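Iota-carrageenase (Alteromonas sp., PDB 1H80) hydrolyses internal beta-1,4 linkages of iota-carrageenan, a sulfated galactan of red algal cell walls, with inversion of anomeric configuration. Local coordinates at residues G29-G32 / N33-S36; N430-V433 / N434-K437. One frame throughout, in Å; residues are numbered along the deposited sequence.

How the contacts relate
Read from the N terminus, the chain first meets contact 1 (29-32 with 33-36), a calcium-binding loop that leads from helix 24-28 to helix 39-50, ahead of most of the parallel strands that coil into the beta-helix. Contact 2 (430-433 with 434-437) comes almost 400 residues later, closing the tight turn by which the chain passes from strand 421-429 to strand 438-439. The two are in series: neither nests in the other nor crosses it. They lie on opposite sides of the chain's centre, with centres about 52 Å apart, and illustrate two ways of fixing a surface loop, one around a metal ion and one by a beta turn.

Contact 1. Residues G29-G32 / N33-S36; sequences GANG and NDTS. With CA (calcium ion), chain D.
A surface calcium site is built where Asn31 and Asp34 meet, each giving the ion one oxygen: the backbone O of Asn31 and the carboxylate OD1 of Asp34, the latter 2.4 Å from the metal. The backbone O of Ser36, two waters and Asp38 also bind the ion. Asp34 CG stands between its own backbone N and carbonyl carbon (chi1 58°), which turns the carboxylate back over the Asn31 side chain. There the amide and carboxylate are stacked, their planes 29° apart, with Asp34 OD2 3.1 Å from Asn31 CG. Asp34 OD2 also accepts a hydrogen bond from a calcium-bound water, whose O lies 2.8 Å away. In this loop, which joins helix 24-28 to helix 39-50, an Asx turn adds a further restraint: Ser36 N donates to Asp34 OD1 at 3.0 Å, arriving from above the carboxylate plane while the same oxygen holds the metal. Asn31 CG lies anti to the backbone N (chi1 -169°), carrying OD1 round to the backbone N-H of Asn33. Asn33 N donates to Asn31 OD1 at 2.7 Å, in the carbonyl plane. One water bridges Gly32 O and Asn33 ND2, its O accepting from Asn33 ND2 at 3.0 Å.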
# COMPACT_ATOMS: atom_id res chain seq x y z
N GLY A 29 7.07 -7.56 31.97
CA GLY A 29 6.00 -6.86 32.65
C GLY A 29 4.94 -6.09 31.89
O GLY A 29 4.32 -5.19 32.46
N ALA A 30 4.71 -6.42 30.63
CA ALA A 30 3.67 -5.72 29.89
C ALA A 30 2.36 -6.20 30.50
O ALA A 30 2.31 -7.24 31.16
CB ALA A 30 3.72 -6.09 28.41
N ASN A 31 1.29 -5.44 30.30
CA ASN A 31 -0.01 -5.82 30.85
C ASN A 31 -1.06 -5.79 29.74
O ASN A 31 -1.42 -4.73 29.24
CB ASN A 31 -0.43 -4.85 31.96
CG ASN A 31 -1.62 -5.34 32.75
OD1 ASN A 31 -2.56 -5.91 32.19
ND2 ASN A 31 -1.60 -5.12 34.06
N GLY A 32 -1.55 -6.97 29.37
CA GLY A 32 -2.54 -7.05 28.32
C GLY A 32 -3.97 -7.09 28.84
O GLY A 32 -4.89 -7.45 28.11
N ASN A 33 -4.14 -6.73 30.10
CA ASN A 33 -5.46 -6.74 30.72
C ASN A 33 -5.98 -5.34 31.05
O ASN A 33 -7.11 -5.18 31.52
CB ASN A 33 -5.43 -7.58 32.00
CG ASN A 33 -5.32 -9.06 31.73
OD1 ASN A 33 -4.92 -9.84 32.59
ND2 ASN A 33 -5.69 -9.47 30.52
N ASP A 34 -5.17 -4.33 30.79
CA ASP A 34 -5.57 -2.95 31.06
C ASP A 34 -5.59 -2.12 29.78
O ASP A 34 -5.50 -2.66 28.68
CB ASP A 34 -4.64 -2.30 32.08
CG ASP A 34 -3.19 -2.29 31.63
OD1 ASP A 34 -2.96 -2.23 30.40
OD2 ASP A 34 -2.30 -2.32 32.50
N THR A 35 -5.70 -0.81 29.94
CA THR A 35 -5.72 0.09 28.80
C THR A 35 -4.49 0.99 28.80
O THR A 35 -4.45 1.99 28.08
CB THR A 35 -6.97 0.98 28.82
OG1 THR A 35 -7.03 1.68 30.07
CG2 THR A 35 -8.23 0.13 28.66
N SER A 36 -3.49 0.62 29.59
CA SER A 36 -2.26 1.39 29.71
C SER A 36 -1.19 1.01 28.68
O SER A 36 -1.12 -0.12 28.22
CB SER A 36 -1.68 1.23 31.12
OG SER A 36 -2.61 1.66 32.10
CA CA D . -1.20 -2.43 28.84
O HOH W 1 -7.24 -8.88 28.03
O HOH W 2 -0.17 -1.72 30.80
O HOH W 3 -3.19 -2.74 27.44

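Contact 2. Residues N430-V433 / N434-K437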
# COMPACT_ATOMS: atom_id res chain seq x y z
N ASN A 430 -19.61 -11.08 -13.76
CA ASN A 430 -20.84 -10.33 -13.52
C ASN A 430 -20.86 -8.86 -13.92
O ASN A 430 -21.60 -8.07 -13.33
CB ASN A 430 -21.26 -10.46 -12.05
CG ASN A 430 -21.65 -11.89 -11.69
OD1 ASN A 430 -21.76 -12.75 -12.56
ND2 ASN A 430 -21.87 -12.13 -10.40
N PHE A 431 -20.06 -8.48 -14.90
CA PHE A 431 -20.07 -7.10 -15.36
C PHE A 431 -21.27 -6.92 -16.27
O PHE A 431 -21.65 -7.83 -17.00
CB PHE A 431 -18.78 -6.77 -16.12
CG PHE A 431 -17.68 -6.23 -15.24
CD1 PHE A 431 -17.00 -7.07 -14.37
CD2 PHE A 431 -17.34 -4.89 -15.29
CE1 PHE A 431 -15.98 -6.58 -13.55
CE2 PHE A 431 -16.32 -4.38 -14.48
CZ PHE A 431 -15.64 -5.23 -13.61
N PRO A 432 -21.90 -5.73 -16.23
CA PRO A 432 -23.06 -5.48 -17.08
C PRO A 432 -22.67 -5.41 -18.55
O PRO A 432 -21.50 -5.23 -18.89
CB PRO A 432 -23.60 -4.16 -16.55
CG PRO A 432 -22.35 -3.46 -16.10
CD PRO A 432 -21.60 -4.56 -15.39
N VAL A 433 -23.66 -5.55 -19.43
CA VAL A 433 -23.37 -5.48 -20.85
C VAL A 433 -22.79 -4.10 -21.17
O VAL A 433 -23.13 -3.11 -20.54
CB VAL A 433 -24.66 -5.72 -21.69
CG1 VAL A 433 -25.67 -4.61 -21.45
CG2 VAL A 433 -24.30 -5.80 -23.17
N ASN A 434 -21.91 -4.07 -22.16
CA ASN A 434 -21.27 -2.84 -22.59
C ASN A 434 -20.40 -2.14 -21.56
O ASN A 434 -20.23 -0.92 -21.60
CB ASN A 434 -22.31 -1.89 -23.16
CG ASN A 434 -22.74 -2.30 -24.55
OD1 ASN A 434 -21.89 -2.59 -25.39
ND2 ASN A 434 -24.05 -2.32 -24.80
N SER A 435 -19.84 -2.92 -20.65
CA SER A 435 -18.93 -2.37 -19.65
C SER A 435 -17.53 -2.54 -20.26
O SER A 435 -17.37 -3.22 -21.28
CB SER A 435 -19.05 -3.14 -18.33
OG SER A 435 -18.90 -4.52 -18.54
N HIS A 436 -16.53 -1.92 -19.64
CA HIS A 436 -15.16 -2.00 -20.14
C HIS A 436 -14.40 -3.17 -19.54
O HIS A 436 -14.63 -3.56 -18.40
CB HIS A 436 -14.39 -0.73 -19.77
CG HIS A 436 -15.02 0.53 -20.28
ND1 HIS A 436 -15.01 0.87 -21.62
CD2 HIS A 436 -15.67 1.53 -19.64
CE1 HIS A 436 -15.63 2.03 -21.77
NE2 HIS A 436 -16.04 2.45 -20.59
N LYS A 437 -13.47 -3.73 -20.31
CA LYS A 437 -12.64 -4.80 -19.81
C LYS A 437 -11.34 -4.09 -19.44
O LYS A 437 -10.88 -4.15 -18.29
CB LYS A 437 -12.37 -5.86 -20.87
CG LYS A 437 -11.45 -6.97 -20.37
CD LYS A 437 -11.18 -8.02 -21.44
CE LYS A 437 -10.22 -9.08 -20.92
NZ LYS A 437 -9.91 -10.12 -21.94
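Ser435 reaches back across its turn to Phe431 and Pro432, and its short side chain can be followed atom by atom. Ser435 CB lies 4.0 Å from Pro432 CG and 3.9 Å from Phe431 CD2, where it sits at the edge of the phenyl ring, in its plane. From CB, OG is set between the backbone N and the carbonyl carbon (chi1 53°), a rotation that points it at Pro432 O. Ser435 OG donates to Pro432 O at 2.7 Å, in the carbonyl plane and with a C=O...OG angle of 156°. Ser435 OG also packs 3.3 Å from Phe431 CB and receives a weak hydrogen bond from Arg428 NH1. Residues Pro432 to Ser435 form a type II beta turn between strands 421-429 and 438-439, with Asn434 in the positive-phi position (phi 63°). Its closing bond, from Ser435 N to Pro432 O, is weak at 3.3 Å, and the hydroxyl gives the same carbonyl oxygen a second, shorter bond. Replacing Ser435 by an alanine removes OG, which would probably leave Pro432 O held across the turn by the weak backbone bond alone and cost Arg428 its weak hydroxyl partner. At the bend itself, the Val433 and Asn434 side chains run alongside each other in the same direction, with Val433 CG2 3.9 Å from Asn434 ND2. The Phe431 ring makes an edge-to-face contact with Phe360.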